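Local coordinates for protein putative oxidoreductase (Jannaschia sp., PDB 3C24) that is probably an oxidoreductase that uses a nicotinamide adenine dinucleotide cofactor, with a Rossmann-type domain joined to a largely helical C-terminal part that contributes to pairing of two subunits, at residues A[132-137]-A[143-148]; A[86-91]-A[114-119]; A[207-212]-A[226-231]; A[38-43]-A[49-54]. One frame throughout, in Å; residues are numbered along the deposited sequence.

Contact 1. Residues A[132-137]-A[143-148]; sequences ETDPAA and GGIAKQ
Glu132 keeps its CG beside the backbone N (chi1 -57°) and bends again at the next bond, carrying its carboxylate toward 143-148, while Lys147, folded at chi3 and chi4, curls its amine round to the same oxygen. Glu132 OE2 therefore accepts two bonds from a single residue. Lys147 NZ closes a salt bridge to Glu132 OE2 at 2.9 Å from above one face of the carboxylate, and Lys147 N, at the same 2.9 Å from Glu132 OE2, comes from the opposite face along a nearly straight line (163°). One water links Glu132 OE2 to Lys147 O; another links Glu132 OE1 to Ile145 O.

All this lies in the excursion between strands 117-123 and 148-156 of the Rossmann-type sheet. Short helix 135-138 starts there, N-capped by Asp134, whose OD1 takes Ala136 N at 3.0 Å, and 143-148 turns back past it into the next strand. Arg138 of the second subunit also bonds to Glu132 O. Were an alanine to replace Glu132, Lys147 would probably lose both its salt-bridge mate and the acceptor of its backbone N-H, freeing its amine to swing away. Beside the charged pair the contact turns apolar: Ile145 CG2 lies 4.0 Å from Ala137 CB, and Ala146 CB stands 4.3 Å from the same Ala137 CB.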
loop_
_atom_site.group_PDB
_atom_site.type_symbol
_atom_site.label_atom_id
_atom_site.label_comp_id
_atom_site.label_asym_id
_atom_site.label_seq_id
_atom_site.Cartn_x
_atom_site.Cartn_y
_atom_site.Cartn_z
ATOM N N GLU A 132 0.746 15.950 -3.381
ATOM C CA GLU A 132 0.727 16.957 -2.313
ATOM C C GLU A 132 2.123 17.417 -1.979
ATOM O O GLU A 132 3.069 16.652 -2.020
ATOM C CB GLU A 132 0.068 16.442 -1.060
ATOM C CG GLU A 132 -1.370 15.952 -1.285
ATOM C CD GLU A 132 -2.422 17.013 -1.414
ATOM O OE1 GLU A 132 -2.122 18.196 -1.136
ATOM O OE2 GLU A 132 -3.548 16.629 -1.811
ATOM N N THR A 133 2.238 18.702 -1.687
ATOM C CA THR A 133 3.516 19.298 -1.323
ATOM C C THR A 133 3.538 19.915 0.073
ATOM O O THR A 133 4.574 19.974 0.702
ATOM C CB THR A 133 3.953 20.342 -2.344
ATOM O OG1 THR A 133 2.949 21.364 -2.452
ATOM C CG2 THR A 133 4.179 19.697 -3.700
ATOM N N ASP A 134 2.397 20.385 0.566
ATOM C CA ASP A 134 2.334 20.906 1.948
ATOM C C ASP A 134 2.619 19.777 2.916
ATOM O O ASP A 134 2.022 18.695 2.836
ATOM C CB ASP A 134 0.972 21.548 2.178
ATOM C CG ASP A 134 0.656 21.764 3.640
ATOM O OD1 ASP A 134 1.563 21.725 4.480
ATOM O OD2 ASP A 134 -0.554 21.960 3.931
ATOM N N PRO A 135 3.558 19.961 3.827
ATOM C CA PRO A 135 3.872 18.789 4.631
ATOM C C PRO A 135 2.719 18.193 5.442
ATOM O O PRO A 135 2.680 16.979 5.638
ATOM C CB PRO A 135 4.964 19.283 5.572
ATOM C CG PRO A 135 5.172 20.632 5.283
ATOM C CD PRO A 135 4.441 21.089 4.118
ATOM N N ALA A 136 1.785 19.044 5.855
ATOM C CA ALA A 136 0.657 18.601 6.672
ATOM C C ALA A 136 -0.304 17.804 5.791
ATOM O O ALA A 136 -0.997 16.886 6.252
ATOM C CB ALA A 136 -0.068 19.770 7.303
ATOM N N ALA A 137 -0.281 18.114 4.500
ATOM C CA ALA A 137 -1.080 17.402 3.502
ATOM C C ALA A 137 -0.451 16.012 3.196
ATOM O O ALA A 137 -1.135 14.986 3.065
ATOM C CB ALA A 137 -1.206 18.228 2.204
ATOM N N GLY A 143 -7.810 12.708 5.585
ATOM C CA GLY A 143 -8.619 13.696 4.867
ATOM C C GLY A 143 -8.788 14.957 5.647
ATOM O O GLY A 143 -8.587 15.000 6.877
ATOM N N GLY A 144 -9.130 16.017 4.924
ATOM C CA GLY A 144 -9.352 17.308 5.549
ATOM C C GLY A 144 -8.263 18.309 5.249
ATOM O O GLY A 144 -8.465 19.527 5.435
ATOM N N ILE A 145 -7.098 17.818 4.808
ATOM C CA ILE A 145 -5.944 18.692 4.414
ATOM C C ILE A 145 -5.542 18.356 2.979
ATOM O O ILE A 145 -5.563 19.220 2.093
ATOM C CB ILE A 145 -4.753 18.615 5.363
ATOM C CG1 ILE A 145 -5.245 18.870 6.807
ATOM C CG2 ILE A 145 -3.728 19.690 4.942
ATOM C CD1 ILE A 145 -4.246 18.561 7.876
ATOM N N ALA A 146 -5.233 17.070 2.779
ATOM C CA ALA A 146 -4.939 16.517 1.444
ATOM C C ALA A 146 -6.233 16.275 0.696
ATOM O O ALA A 146 -7.251 15.967 1.298
ATOM C CB ALA A 146 -4.119 15.204 1.538
ATOM N N LYS A 147 -6.171 16.416 -0.623
ATOM C CA LYS A 147 -7.330 16.209 -1.505
ATOM C C LYS A 147 -7.735 14.725 -1.440
ATOM O O LYS A 147 -6.890 13.837 -1.361
ATOM C CB LYS A 147 -7.008 16.596 -2.958
ATOM C CG LYS A 147 -6.638 18.053 -3.195
ATOM C CD LYS A 147 -6.250 18.274 -4.650
ATOM C CE LYS A 147 -4.898 17.666 -5.012
ATOM N NZ LYS A 147 -3.761 18.238 -4.198
ATOM N N GLN A 148 -9.043 14.467 -1.532
ATOM C CA GLN A 148 -9.566 13.106 -1.558
ATOM C C GLN A 148 -10.876 13.100 -2.296
ATOM O O GLN A 148 -11.515 14.140 -2.435
ATOM C CB GLN A 148 -9.824 12.591 -0.143
ATOM C CG GLN A 148 -11.025 13.271 0.560
ATOM C CD GLN A 148 -11.283 12.676 1.939
ATOM O OE1 GLN A 148 -11.109 11.472 2.159
ATOM N NE2 GLN A 148 -11.709 13.517 2.888
HETATM O O HOH W 1 -4.244 14.080 -2.270
HETATM O O HOH W 2 -4.326 19.803 -0.337
#

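Contact 2. Residues A[86-91]-A[114-119]; sequences DIVPRV and ADITYF
Val88 and Val91 meet Ile116 through aliphatic contacts, and Val88 also reaches Tyr118. The closer of the two aliphatic pairs is Val91 CG2 with Ile116 CG2, 3.8 Å apart, the two side chains crossing at about a right angle; Val88 CG1 stands farther off, 4.3 Å from Ile116 CG1.

The aromatic part is edge-on. Val88 CG2 comes in near the plane of the Tyr118 ring, 4.0 Å from Tyr118 CE1 and 3.5 Å from Tyr118 OH, so the valine meets the phenol end and not a face. One face is taken by a residue of the same segment: Ile116, with CG1 set between its backbone N and carbonyl carbon (chi1 59°), lays its CD1 3.7 Å above the centre of the Tyr118 ring. Ile116 thus touches both valines and the ring, with a different carbon for each.

The polar bonds go to residues outside both segments. Tyr118 OH bonds to Pro111 O, and Arg113 NH1 bonds to both Val88 O and Val91 O while the same guanidinium forms a salt bridge with Asp115. In the Rossmann-type domain this joins the last part of helix 77-87 and the residues that follow, up to Val91, to the start of strand 117-123, which lies between strands 96-99 and 148-156.

Between the two segments themselves the chemistry is van der Waals contact alone, so their fit depends on the shapes of the branched side chains, with Arg113 supplying the directional bonds that tie the carbonyls of 86-91 to the chain near 114-119.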
loop_
_atom_site.group_PDB
_atom_site.type_symbol
_atom_site.label_atom_id
_atom_site.label_comp_id
_atom_site.label_asym_id
_atom_site.label_seq_id
_atom_site.Cartn_x
_atom_site.Cartn_y
_atom_site.Cartn_z
ATOM N N ASP A 86 -33.326 8.116 19.321
ATOM C CA ASP A 86 -33.627 9.271 20.140
ATOM C C ASP A 86 -33.995 10.485 19.287
ATOM O O ASP A 86 -35.047 11.115 19.486
ATOM C CB ASP A 86 -32.420 9.636 20.979
ATOM C CG ASP A 86 -32.651 10.893 21.812
ATOM O OD1 ASP A 86 -33.603 11.653 21.517
ATOM O OD2 ASP A 86 -31.870 11.123 22.757
ATOM N N ILE A 87 -33.183 10.741 18.268
ATOM C CA ILE A 87 -33.315 11.984 17.471
ATOM C C ILE A 87 -34.256 11.899 16.281
ATOM O O ILE A 87 -35.007 12.836 16.012
ATOM C CB ILE A 87 -31.913 12.567 17.006
ATOM C CG1 ILE A 87 -32.076 14.031 16.562
ATOM C CG2 ILE A 87 -31.234 11.759 15.882
ATOM C CD1 ILE A 87 -32.560 15.001 17.645
ATOM N N VAL A 88 -34.229 10.796 15.551
ATOM C CA VAL A 88 -35.066 10.696 14.345
ATOM C C VAL A 88 -36.536 11.063 14.573
ATOM O O VAL A 88 -37.124 11.763 13.750
ATOM C CB VAL A 88 -34.886 9.327 13.597
ATOM C CG1 VAL A 88 -36.026 9.046 12.546
ATOM C CG2 VAL A 88 -33.511 9.276 12.947
ATOM N N PRO A 89 -37.165 10.578 15.664
ATOM C CA PRO A 89 -38.589 10.939 15.830
ATOM C C PRO A 89 -38.853 12.394 16.193
ATOM O O PRO A 89 -40.029 12.859 16.153
ATOM C CB PRO A 89 -39.038 10.066 16.997
ATOM C CG PRO A 89 -38.062 8.937 17.048
ATOM C CD PRO A 89 -36.763 9.478 16.564
ATOM N N ARG A 90 -37.781 13.106 16.525
ATOM C CA ARG A 90 -37.884 14.497 17.002
ATOM C C ARG A 90 -37.710 15.583 15.951
ATOM O O ARG A 90 -38.096 16.726 16.146
ATOM C CB ARG A 90 -36.871 14.750 18.154
ATOM C CG ARG A 90 -36.953 13.784 19.330
ATOM C CD ARG A 90 -35.877 14.140 20.413
ATOM N NE ARG A 90 -36.218 15.394 21.082
ATOM C CZ ARG A 90 -35.468 16.010 21.994
ATOM N NH1 ARG A 90 -34.315 15.491 22.361
ATOM N NH2 ARG A 90 -35.882 17.135 22.543
ATOM N N VAL A 91 -37.094 15.214 14.828
ATOM C CA VAL A 91 -36.801 16.200 13.785
ATOM C C VAL A 91 -38.030 16.546 12.936
ATOM O O VAL A 91 -38.978 15.779 12.888
ATOM C CB VAL A 91 -35.621 15.771 12.901
ATOM C CG1 VAL A 91 -34.331 15.597 13.772
ATOM C CG2 VAL A 91 -35.968 14.470 12.091
ATOM N N ALA A 114 -40.605 7.501 7.354
ATOM C CA ALA A 114 -40.683 7.736 5.909
ATOM C C ALA A 114 -40.501 9.154 5.435
ATOM O O ALA A 114 -40.012 9.379 4.332
ATOM C CB ALA A 114 -42.034 7.228 5.387
ATOM N N ASP A 115 -40.908 10.082 6.286
ATOM C CA ASP A 115 -41.003 11.508 5.929
ATOM C C ASP A 115 -39.776 12.324 6.302
ATOM O O ASP A 115 -39.807 13.567 6.281
ATOM C CB ASP A 115 -42.236 12.156 6.532
ATOM C CG ASP A 115 -42.144 12.300 8.050
ATOM O OD1 ASP A 115 -41.739 11.284 8.657
ATOM O OD2 ASP A 115 -42.558 13.357 8.604
ATOM N N ILE A 116 -38.676 11.622 6.497
ATOM C CA ILE A 116 -37.359 12.259 6.637
ATOM C C ILE A 116 -36.395 11.622 5.598
ATOM O O ILE A 116 -36.696 10.610 4.968
ATOM C CB ILE A 116 -36.761 12.286 8.075
ATOM C CG1 ILE A 116 -36.583 10.870 8.677
ATOM C CG2 ILE A 116 -37.652 13.157 9.003
ATOM C CD1 ILE A 116 -35.346 10.116 8.274
ATOM N N THR A 117 -35.222 12.224 5.458
ATOM C CA THR A 117 -34.216 11.767 4.518
ATOM C C THR A 117 -33.061 11.168 5.287
ATOM O O THR A 117 -32.655 11.705 6.317
ATOM C CB THR A 117 -33.683 12.964 3.701
ATOM O OG1 THR A 117 -34.703 13.431 2.809
ATOM C CG2 THR A 117 -32.391 12.608 2.925
ATOM N N TYR A 118 -32.572 10.045 4.794
ATOM C CA TYR A 118 -31.337 9.430 5.276
ATOM C C TYR A 118 -30.350 9.525 4.144
ATOM O O TYR A 118 -30.619 9.093 3.009
ATOM C CB TYR A 118 -31.544 7.942 5.667
ATOM C CG TYR A 118 -32.235 7.689 6.980
ATOM C CD1 TYR A 118 -31.785 8.239 8.134
ATOM C CD2 TYR A 118 -33.243 6.731 7.070
ATOM C CE1 TYR A 118 -32.413 7.957 9.344
ATOM C CE2 TYR A 118 -33.873 6.453 8.272
ATOM C CZ TYR A 118 -33.452 7.035 9.398
ATOM O OH TYR A 118 -34.082 6.697 10.587
ATOM N N PHE A 119 -29.208 10.106 4.470
ATOM C CA PHE A 119 -28.114 10.312 3.549
ATOM C C PHE A 119 -26.873 9.748 4.208
ATOM O O PHE A 119 -26.607 10.039 5.360
ATOM C CB PHE A 119 -27.953 11.797 3.255
ATOM C CG PHE A 119 -26.959 12.097 2.154
ATOM C CD1 PHE A 119 -25.601 12.217 2.426
ATOM C CD2 PHE A 119 -27.371 12.303 0.865
ATOM C CE1 PHE A 119 -24.699 12.472 1.407
ATOM C CE2 PHE A 119 -26.461 12.563 -0.125
ATOM C CZ PHE A 119 -25.133 12.669 0.161
#

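Contact 3. Residues A[207-212]-A[226-231]; sequences VHAVDE and DFMIGH. With SO4 (sulfate ion), chain F.
Two consecutive helices of the C-terminal part, 184-217 and 221-239, meet here through Val210 and Met228, beside a sulfate site shared with the second subunit. Val210 CG2 presses on the root of the selenomethionine, 3.5 Å from Met228 CB. With CG anti to the backbone N (chi1 176°) and bends at the next two bonds, Met228 ends with its CE 4.2 Å from both Ala209 CB and Val210 CG2, while its CB and CG lie closer to the valine.

On another side of helix 184-217, His208 ND1 donates to SO4 O2 at 2.6 Å, with the oxygen in the ring plane at its edge and the bond nearly straight (168°). The ion, probably from the crystallisation liquor, is also bonded by Lys259, Trp267 and Arg268 of the second subunit. A leucine in place of His208 would probably leave SO4 O2 without this ring donor and weaken the ion's tie between the subunits.

Leu194 of the second subunit packs on both Ala209 and Met228, while within the chain Val210 also touches Ala224 and Leu225 of helix 221-239, and Met228 leans on Met206 of helix 184-217.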
loop_
_atom_site.group_PDB
_atom_site.type_symbol
_atom_site.label_atom_id
_atom_site.label_comp_id
_atom_site.label_asym_id
_atom_site.label_seq_id
_atom_site.Cartn_x
_atom_site.Cartn_y
_atom_site.Cartn_z
ATOM N N VAL A 207 1.762 -6.894 8.008
ATOM C CA VAL A 207 2.492 -6.574 9.237
ATOM C C VAL A 207 2.940 -7.876 9.932
ATOM O O VAL A 207 4.071 -8.019 10.396
ATOM C CB VAL A 207 1.605 -5.776 10.248
ATOM C CG1 VAL A 207 2.340 -5.662 11.638
ATOM C CG2 VAL A 207 1.248 -4.392 9.692
ATOM N N HIS A 208 2.048 -8.829 10.010
ATOM C CA HIS A 208 2.365 -10.071 10.674
ATOM C C HIS A 208 3.412 -10.868 9.903
ATOM O O HIS A 208 4.152 -11.664 10.496
ATOM C CB HIS A 208 1.140 -10.920 10.925
ATOM C CG HIS A 208 0.239 -10.346 11.983
ATOM N ND1 HIS A 208 -1.039 -10.810 12.208
ATOM C CD2 HIS A 208 0.427 -9.318 12.850
ATOM C CE1 HIS A 208 -1.584 -10.119 13.197
ATOM N NE2 HIS A 208 -0.717 -9.213 13.612
ATOM N N ALA A 209 3.524 -10.607 8.606
ATOM C CA ALA A 209 4.538 -11.298 7.789
ATOM C C ALA A 209 5.927 -10.710 8.126
ATOM O O ALA A 209 6.932 -11.411 8.217
ATOM C CB ALA A 209 4.217 -11.213 6.327
ATOM N N VAL A 210 5.965 -9.399 8.335
ATOM C CA VAL A 210 7.194 -8.754 8.795
ATOM C C VAL A 210 7.577 -9.362 10.173
ATOM O O VAL A 210 8.755 -9.719 10.452
ATOM C CB VAL A 210 7.084 -7.197 8.801
ATOM C CG1 VAL A 210 8.281 -6.545 9.642
ATOM C CG2 VAL A 210 6.973 -6.693 7.342
ATOM N N ASP A 211 6.581 -9.506 11.035
ATOM C CA ASP A 211 6.796 -10.063 12.389
ATOM C C ASP A 211 7.356 -11.490 12.322
ATOM O O ASP A 211 8.276 -11.896 13.036
ATOM C CB ASP A 211 5.509 -10.128 13.214
ATOM C CG ASP A 211 4.914 -8.788 13.538
ATOM O OD1 ASP A 211 5.631 -7.758 13.528
ATOM O OD2 ASP A 211 3.674 -8.786 13.814
ATOM N N GLU A 212 6.849 -12.259 11.372
ATOM C CA GLU A 212 7.312 -13.619 11.182
ATOM C C GLU A 212 8.797 -13.672 10.782
ATOM O O GLU A 212 9.624 -14.495 11.299
ATOM C CB GLU A 212 6.405 -14.333 10.173
ATOM C CG GLU A 212 6.772 -15.786 9.836
ATOM C CD GLU A 212 6.239 -16.806 10.821
ATOM O OE1 GLU A 212 5.742 -16.396 11.920
ATOM O OE2 GLU A 212 6.334 -18.008 10.527
ATOM N N ASP A 226 11.804 -2.475 5.970
ATOM C CA ASP A 226 12.293 -1.750 4.792
ATOM C C ASP A 226 11.936 -2.508 3.519
ATOM O O ASP A 226 11.464 -1.925 2.544
ATOM C CB ASP A 226 13.822 -1.524 4.829
ATOM C CG ASP A 226 14.239 -0.430 5.820
ATOM O OD1 ASP A 226 13.372 0.314 6.330
ATOM O OD2 ASP A 226 15.447 -0.350 6.116
ATOM N N PHE A 227 12.132 -3.817 3.556
ATOM C CA PHE A 227 11.883 -4.668 2.386
ATOM C C PHE A 227 10.378 -4.673 2.032
ATOM O O PHE A 227 9.984 -4.473 0.880
ATOM C CB PHE A 227 12.418 -6.094 2.607
ATOM C CG PHE A 227 12.615 -6.849 1.326
ATOM C CD1 PHE A 227 13.783 -6.785 0.676
ATOM C CD2 PHE A 227 11.585 -7.639 0.788
ATOM C CE1 PHE A 227 13.969 -7.446 -0.532
ATOM C CE2 PHE A 227 11.811 -8.284 -0.438
ATOM C CZ PHE A 227 12.994 -8.182 -1.033
HETATM N N MSE A 228 9.528 -4.851 3.056
HETATM C CA MSE A 228 8.094 -4.851 2.871
HETATM C C MSE A 228 7.585 -3.530 2.389
HETATM O O MSE A 228 6.815 -3.480 1.427
HETATM C CB MSE A 228 7.381 -5.248 4.170
HETATM C CG MSE A 228 5.873 -5.174 4.112
HETATM SE SE MSE A 228 5.016 -6.300 2.789
HETATM C CE MSE A 228 5.051 -7.945 3.866
ATOM N N ILE A 229 7.989 -2.454 3.025
ATOM C CA ILE A 229 7.410 -1.171 2.688
ATOM C C ILE A 229 7.834 -0.704 1.278
ATOM O O ILE A 229 7.056 -0.042 0.568
ATOM C CB ILE A 229 7.715 -0.127 3.782
ATOM C CG1 ILE A 229 6.907 -0.539 5.028
ATOM C CG2 ILE A 229 7.291 1.279 3.375
ATOM C CD1 ILE A 229 5.380 -0.227 4.885
ATOM N N GLY A 230 9.058 -1.026 0.914
ATOM C CA GLY A 230 9.551 -0.780 -0.435
ATOM C C GLY A 230 8.832 -1.614 -1.480
ATOM O O GLY A 230 8.509 -1.134 -2.590
ATOM N N HIS A 231 8.535 -2.883 -1.135
ATOM C CA HIS A 231 7.853 -3.739 -2.067
ATOM C C HIS A 231 6.394 -3.383 -2.240
ATOM O O HIS A 231 5.835 -3.523 -3.312
ATOM C CB HIS A 231 8.124 -5.195 -1.766
ATOM C CG HIS A 231 9.434 -5.622 -2.319
ATOM N ND1 HIS A 231 10.647 -5.233 -1.775
ATOM C CD2 HIS A 231 9.735 -6.318 -3.448
ATOM C CE1 HIS A 231 11.631 -5.704 -2.526
ATOM N NE2 HIS A 231 11.109 -6.353 -3.554
HETATM S S SO4 F . -2.634 -14.031 12.065
HETATM O O1 SO4 F . -3.974 -13.893 12.649
HETATM O O2 SO4 F . -2.348 -12.851 11.188
HETATM O O3 SO4 F . -1.701 -14.034 13.151
HETATM O O4 SO4 F . -2.686 -15.250 11.293
#

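Contact 4. Residues A[38-43]-A[49-54]; sequences LAAIEI and DRLQGM
Strand 38-41 runs past helix 49-53 with the backbones well separated: the nearest alpha carbons, those of Ala40 and Leu51, stand 8.4 Å apart, and side chains span the distance. The strand is an outermost one of the sheet, next to 13-17, and with the helix that follows it makes a beta-alpha unit of the Rossmann-type domain.

Ala40 and Glu42, two residues apart along the chain, both direct their CB toward the helix, and Leu51 points back at them. The glutamate contributes its aliphatic root to this packing, whereas its acid group goes to other partners: Glu42 CG lies anti to the backbone N (chi1 -179°), and a bend at the next bond turns the carboxylate so that OE1 accepts from Gly20 N, in the glycine-rich loop after strand 13-17, and OE2 from Ala44 N. In many NAD-binding Rossmann domains an acidic residue at the end of the second strand meets the adenosine ribose, and Glu42 is consistent with that position.

Leu51 touches with a single methyl: its CD1 sits 4.0 Å from Ala40 CB and 4.1 Å from Glu42 CB.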
loop_
_atom_site.group_PDB
_atom_site.type_symbol
_atom_site.label_atom_id
_atom_site.label_comp_id
_atom_site.label_asym_id
_atom_site.label_seq_id
_atom_site.Cartn_x
_atom_site.Cartn_y
_atom_site.Cartn_z
ATOM N N LEU A 38 -23.975 26.628 11.567
ATOM C CA LEU A 38 -23.689 25.526 12.468
ATOM C C LEU A 38 -24.447 25.521 13.764
ATOM O O LEU A 38 -24.624 26.550 14.406
ATOM C CB LEU A 38 -22.185 25.554 12.845
ATOM C CG LEU A 38 -21.698 24.564 13.918
ATOM C CD1 LEU A 38 -21.744 23.112 13.467
ATOM C CD2 LEU A 38 -20.264 24.917 14.371
ATOM N N ALA A 39 -24.862 24.332 14.159
ATOM C CA ALA A 39 -25.363 24.066 15.520
ATOM C C ALA A 39 -24.547 22.901 16.073
ATOM O O ALA A 39 -24.794 21.757 15.721
ATOM C CB ALA A 39 -26.856 23.742 15.568
ATOM N N ALA A 40 -23.577 23.229 16.942
ATOM C CA ALA A 40 -22.661 22.237 17.520
ATOM C C ALA A 40 -23.263 21.667 18.755
ATOM O O ALA A 40 -23.326 22.352 19.785
ATOM C CB ALA A 40 -21.283 22.825 17.822
ATOM N N ILE A 41 -23.651 20.401 18.649
ATOM C CA ILE A 41 -24.308 19.681 19.762
ATOM C C ILE A 41 -23.311 18.758 20.453
ATOM O O ILE A 41 -22.801 17.786 19.899
ATOM C CB ILE A 41 -25.567 18.866 19.288
ATOM C CG1 ILE A 41 -26.384 19.685 18.256
ATOM C CG2 ILE A 41 -26.394 18.334 20.534
ATOM C CD1 ILE A 41 -26.883 21.012 18.765
ATOM N N GLU A 42 -23.053 19.071 21.714
ATOM C CA GLU A 42 -22.052 18.338 22.489
ATOM C C GLU A 42 -22.330 18.444 23.957
ATOM O O GLU A 42 -22.358 19.533 24.478
ATOM C CB GLU A 42 -20.661 18.921 22.255
ATOM C CG GLU A 42 -19.555 18.200 23.010
ATOM C CD GLU A 42 -19.523 16.737 22.690
ATOM O OE1 GLU A 42 -19.151 16.371 21.543
ATOM O OE2 GLU A 42 -19.886 15.913 23.570
ATOM N N ILE A 43 -22.532 17.300 24.573
ATOM C CA ILE A 43 -22.867 17.257 25.997
ATOM C C ILE A 43 -21.670 16.904 26.841
ATOM O O ILE A 43 -21.666 17.219 28.029
ATOM C CB ILE A 43 -24.053 16.271 26.339
ATOM C CG1 ILE A 43 -23.680 14.822 26.010
ATOM C CG2 ILE A 43 -25.333 16.682 25.641
ATOM N N ASP A 49 -15.180 21.808 25.929
ATOM C CA ASP A 49 -13.961 22.581 26.121
ATOM C C ASP A 49 -13.173 22.667 24.843
ATOM O O ASP A 49 -12.522 23.666 24.537
ATOM C CB ASP A 49 -13.070 21.935 27.167
ATOM C CG ASP A 49 -13.638 22.032 28.580
ATOM O OD1 ASP A 49 -14.642 22.728 28.821
ATOM O OD2 ASP A 49 -13.051 21.381 29.461
ATOM N N ARG A 50 -13.218 21.598 24.098
ATOM C CA ARG A 50 -12.461 21.518 22.848
ATOM C C ARG A 50 -13.015 22.552 21.862
ATOM O O ARG A 50 -12.262 23.303 21.254
ATOM C CB ARG A 50 -12.489 20.087 22.253
ATOM C CG ARG A 50 -11.725 19.936 20.929
ATOM C CD ARG A 50 -11.673 18.494 20.392
ATOM N NE ARG A 50 -10.798 17.655 21.203
ATOM C CZ ARG A 50 -11.190 16.691 22.036
ATOM N NH1 ARG A 50 -12.474 16.355 22.160
ATOM N NH2 ARG A 50 -10.265 16.029 22.729
ATOM N N LEU A 51 -14.335 22.593 21.751
ATOM C CA LEU A 51 -14.996 23.508 20.831
ATOM C C LEU A 51 -14.701 24.934 21.272
ATOM O O LEU A 51 -14.377 25.816 20.474
ATOM C CB LEU A 51 -16.507 23.259 20.801
ATOM C CG LEU A 51 -16.872 21.947 20.128
ATOM C CD1 LEU A 51 -18.350 21.626 20.268
ATOM C CD2 LEU A 51 -16.460 22.013 18.645
ATOM N N GLN A 52 -14.835 25.171 22.557
ATOM C CA GLN A 52 -14.560 26.520 23.054
ATOM C C GLN A 52 -13.160 26.966 22.656
ATOM O O GLN A 52 -12.943 28.113 22.286
ATOM C CB GLN A 52 -14.730 26.608 24.563
ATOM C CG GLN A 52 -16.182 26.703 24.973
ATOM N N GLY A 53 -12.222 26.036 22.711
ATOM C CA GLY A 53 -10.814 26.327 22.426
ATOM C C GLY A 53 -10.603 26.661 20.960
ATOM O O GLY A 53 -9.606 27.274 20.575
HETATM N N MSE A 54 -11.557 26.249 20.149
HETATM C CA MSE A 54 -11.494 26.469 18.704
HETATM C C MSE A 54 -12.330 27.689 18.317
HETATM O O MSE A 54 -12.427 28.049 17.146
HETATM C CB MSE A 54 -11.974 25.231 17.972
HETATM C CG MSE A 54 -11.131 24.051 18.242
HETATM SE SE MSE A 54 -12.148 22.439 17.728
HETATM C CE MSE A 54 -12.172 22.662 16.000
#

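Contacts 2 and 4 both reach the sheet of the Rossmann-type domain, contact 4 at an outermost strand and contact 2 at an inner one; their nearest atoms are about 8 Å apart. Each is buried and joins its two segments by van der Waals contact, without a hydrogen bond or salt bridge between them, as contact 3 does between helices. Contact 1 differs: only partly buried, with exposed residues at its margin, it adds to its apolar touches a salt bridge, a backbone N-H to carboxylate bond and bridging waters. Contacts 1 and 3 both touch the second subunit, contact 3 much more extensively, whereas 2 and 4 touch none. Contacts 2 and 3, with centres about 47 Å apart, lie on opposite sides of the chain's centre.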